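Local coordinates for chorismate synthase (Campylobacter jejuni, PDB 1SQ1), which probably catalyses the FMNH2-dependent anti-1,4-elimination of phosphate from 5-enolpyruvylshikimate-3-phosphate to give chorismate, the branch point of aromatic amino acid synthesis, at residues L163-E166 with E167-F170. Numbering follows the deposited sequence.
Sequences LKEE and EFDF
With CG opposite its backbone N (chi1 -165°) and the chain extended beyond, Glu167 turns back along the loop toward Leu163 and Lys164. Its carboxylate divides between them: OE2 lies 3.6 Å from Leu163 CG, the two side chains crossing at about a right angle, while OE1 sits 3.3 Å from Lys164 CB. The lysine chain bends at chi2 and its end leads away; Glu167 touches its CB and CG. Phe168 has CG beside its own N (chi1 -66°), and its ring packs against the carbonyls of Lys164 and Glu165. Lys164 O lies over one ring face, and Leu163 CB makes an apolar contact with CE2, 4.3 Å away. The carboxylate of Glu165 runs alongside the ring, tilted 50° from its plane, and OE2 makes a salt bridge to Lys289 of strand 286-292. Two weak i to i+3 backbone bonds mark the turn: Glu167 N to Lys164 O (2.7 Å) and Phe168 N to Glu165 O (3.5 Å). Phe154 and Phe208 of the sheet meet the buried Phe168 ring, and Asp169 then N-caps helix 170-175. The chemistry implies a surface loop tied to the sheet by the Phe168 ring and Glu165, among other contacts, with Glu167 left exposed.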
ATOM      1  N   LEU A 163      22.709 -31.026 -15.563  1.00 74.92           N
ATOM      2  CA  LEU A 163      22.151 -30.968 -16.910  1.00 75.68           C
ATOM      3  C   LEU A 163      21.909 -29.513 -17.289  1.00 77.39           C
ATOM      4  O   LEU A 163      22.113 -28.602 -16.488  1.00 77.16           O
ATOM      5  CB  LEU A 163      20.812 -31.709 -16.976  1.00 75.23           C
ATOM      6  CG  LEU A 163      20.739 -33.174 -17.419  1.00 73.47           C
ATOM      7  CD1 LEU A 163      21.634 -34.045 -16.550  1.00 74.09           C
ATOM      8  CD2 LEU A 163      19.299 -33.634 -17.322  1.00 71.50           C
ATOM      9  N   LYS A 164      21.453 -29.303 -18.516  1.00 80.06           N
ATOM     10  CA  LYS A 164      21.159 -27.963 -19.000  1.00 82.34           C
ATOM     11  C   LYS A 164      19.785 -27.523 -18.499  1.00 83.02           C
ATOM     12  O   LYS A 164      18.877 -28.342 -18.361  1.00 80.78           O
ATOM     13  CB  LYS A 164      21.189 -27.949 -20.527  1.00 84.53           C
ATOM     14  CG  LYS A 164      22.587 -27.914 -21.129  1.00 86.83           C
ATOM     15  CD  LYS A 164      23.181 -26.522 -20.973  1.00 90.28           C
ATOM     16  CE  LYS A 164      24.483 -26.353 -21.744  1.00 91.43           C
ATOM     17  NZ  LYS A 164      25.000 -24.956 -21.613  1.00 92.23           N
ATOM     18  N   GLU A 165      19.651 -26.229 -18.225  1.00 85.32           N
ATOM     19  CA  GLU A 165      18.402 -25.648 -17.733  1.00 87.52           C
ATOM     20  C   GLU A 165      17.226 -26.167 -18.556  1.00 89.16           C
ATOM     21  O   GLU A 165      16.304 -26.797 -18.029  1.00 90.45           O
ATOM     22  CB  GLU A 165      18.444 -24.122 -17.852  1.00 87.90           C
ATOM     23  CG  GLU A 165      19.739 -23.472 -17.394  1.00 90.30           C
ATOM     24  CD  GLU A 165      19.877 -23.433 -15.891  1.00 92.33           C
ATOM     25  OE1 GLU A 165      19.804 -24.503 -15.249  1.00 94.27           O
ATOM     26  OE2 GLU A 165      20.069 -22.325 -15.349  1.00 93.49           O
ATOM     27  N   GLU A 166      17.270 -25.895 -19.858  1.00 89.94           N
ATOM     28  CA  GLU A 166      16.210 -26.309 -20.773  1.00 89.75           C
ATOM     29  C   GLU A 166      16.376 -27.784 -21.155  1.00 87.72           C
ATOM     30  O   GLU A 166      16.006 -28.194 -22.253  1.00 86.64           O
ATOM     31  CB  GLU A 166      16.235 -25.420 -22.032  1.00 91.83           C
ATOM     32  CG  GLU A 166      16.375 -23.890 -21.770  1.00 94.37           C
ATOM     33  CD  GLU A 166      15.084 -23.197 -21.312  1.00 94.43           C
ATOM     34  OE1 GLU A 166      14.326 -23.806 -20.523  1.00 95.78           O
ATOM     35  OE2 GLU A 166      14.846 -22.032 -21.723  1.00 91.76           O
ATOM     36  N   GLU A 167      16.921 -28.578 -20.232  1.00 86.75           N
ATOM     37  CA  GLU A 167      17.146 -30.004 -20.467  1.00 83.95           C
ATOM     38  C   GLU A 167      16.516 -30.891 -19.396  1.00 81.07           C
ATOM     39  O   GLU A 167      16.434 -32.107 -19.554  1.00 78.83           O
ATOM     40  CB  GLU A 167      18.643 -30.282 -20.539  1.00 85.43           C
ATOM     41  CG  GLU A 167      18.984 -31.624 -21.130  1.00 88.82           C
ATOM     42  CD  GLU A 167      20.464 -31.762 -21.409  1.00 90.90           C
ATOM     43  OE1 GLU A 167      21.019 -30.879 -22.098  1.00 91.52           O
ATOM     44  OE2 GLU A 167      21.068 -32.750 -20.944  1.00 92.80           O
ATOM     45  N   PHE A 168      16.089 -30.273 -18.300  1.00 79.29           N
ATOM     46  CA  PHE A 168      15.455 -31.000 -17.213  1.00 78.28           C
ATOM     47  C   PHE A 168      14.135 -31.571 -17.719  1.00 78.11           C
ATOM     48  O   PHE A 168      13.383 -30.890 -18.416  1.00 78.07           O
ATOM     49  CB  PHE A 168      15.191 -30.072 -16.018  1.00 77.10           C
ATOM     50  CG  PHE A 168      16.439 -29.562 -15.344  1.00 74.44           C
ATOM     51  CD1 PHE A 168      16.804 -28.225 -15.443  1.00 73.99           C
ATOM     52  CD2 PHE A 168      17.235 -30.413 -14.588  1.00 72.95           C
ATOM     53  CE1 PHE A 168      17.946 -27.750 -14.795  1.00 72.66           C
ATOM     54  CE2 PHE A 168      18.374 -29.942 -13.944  1.00 70.99           C
ATOM     55  CZ  PHE A 168      18.726 -28.611 -14.047  1.00 70.46           C
ATOM     56  N   ASP A 169      13.847 -32.814 -17.352  1.00 77.38           N
ATOM     57  CA  ASP A 169      12.630 -33.469 -17.802  1.00 77.60           C
ATOM     58  C   ASP A 169      11.411 -33.163 -16.951  1.00 77.06           C
ATOM     59  O   ASP A 169      11.221 -33.753 -15.890  1.00 76.72           O
ATOM     60  CB  ASP A 169      12.838 -34.977 -17.839  1.00 80.36           C
ATOM     61  CG  ASP A 169      11.870 -35.669 -18.767  1.00 82.83           C
ATOM     62  OD1 ASP A 169      10.657 -35.360 -18.696  1.00 83.16           O
ATOM     63  OD2 ASP A 169      12.324 -36.522 -19.564  1.00 84.74           O
ATOM     64  N   PHE A 170      10.571 -32.254 -17.428  1.00 77.07           N
ATOM     65  CA  PHE A 170       9.366 -31.895 -16.699  1.00 78.11           C
ATOM     66  C   PHE A 170       8.311 -32.974 -16.852  1.00 80.48           C
ATOM     67  O   PHE A 170       7.436 -33.128 -16.003  1.00 81.30           O
ATOM     68  CB  PHE A 170       8.826 -30.556 -17.196  1.00 75.06           C
ATOM     69  CG  PHE A 170       9.426 -29.376 -16.499  1.00 73.24           C
ATOM     70  CD1 PHE A 170       8.952 -28.979 -15.260  1.00 73.21           C
ATOM     71  CD2 PHE A 170      10.485 -28.679 -17.065  1.00 72.76           C
ATOM     72  CE1 PHE A 170       9.529 -27.913 -14.593  1.00 74.35           C
ATOM     73  CE2 PHE A 170      11.070 -27.610 -16.407  1.00 72.59           C
ATOM     74  CZ  PHE A 170      10.591 -27.224 -15.171  1.00 74.14           C
TER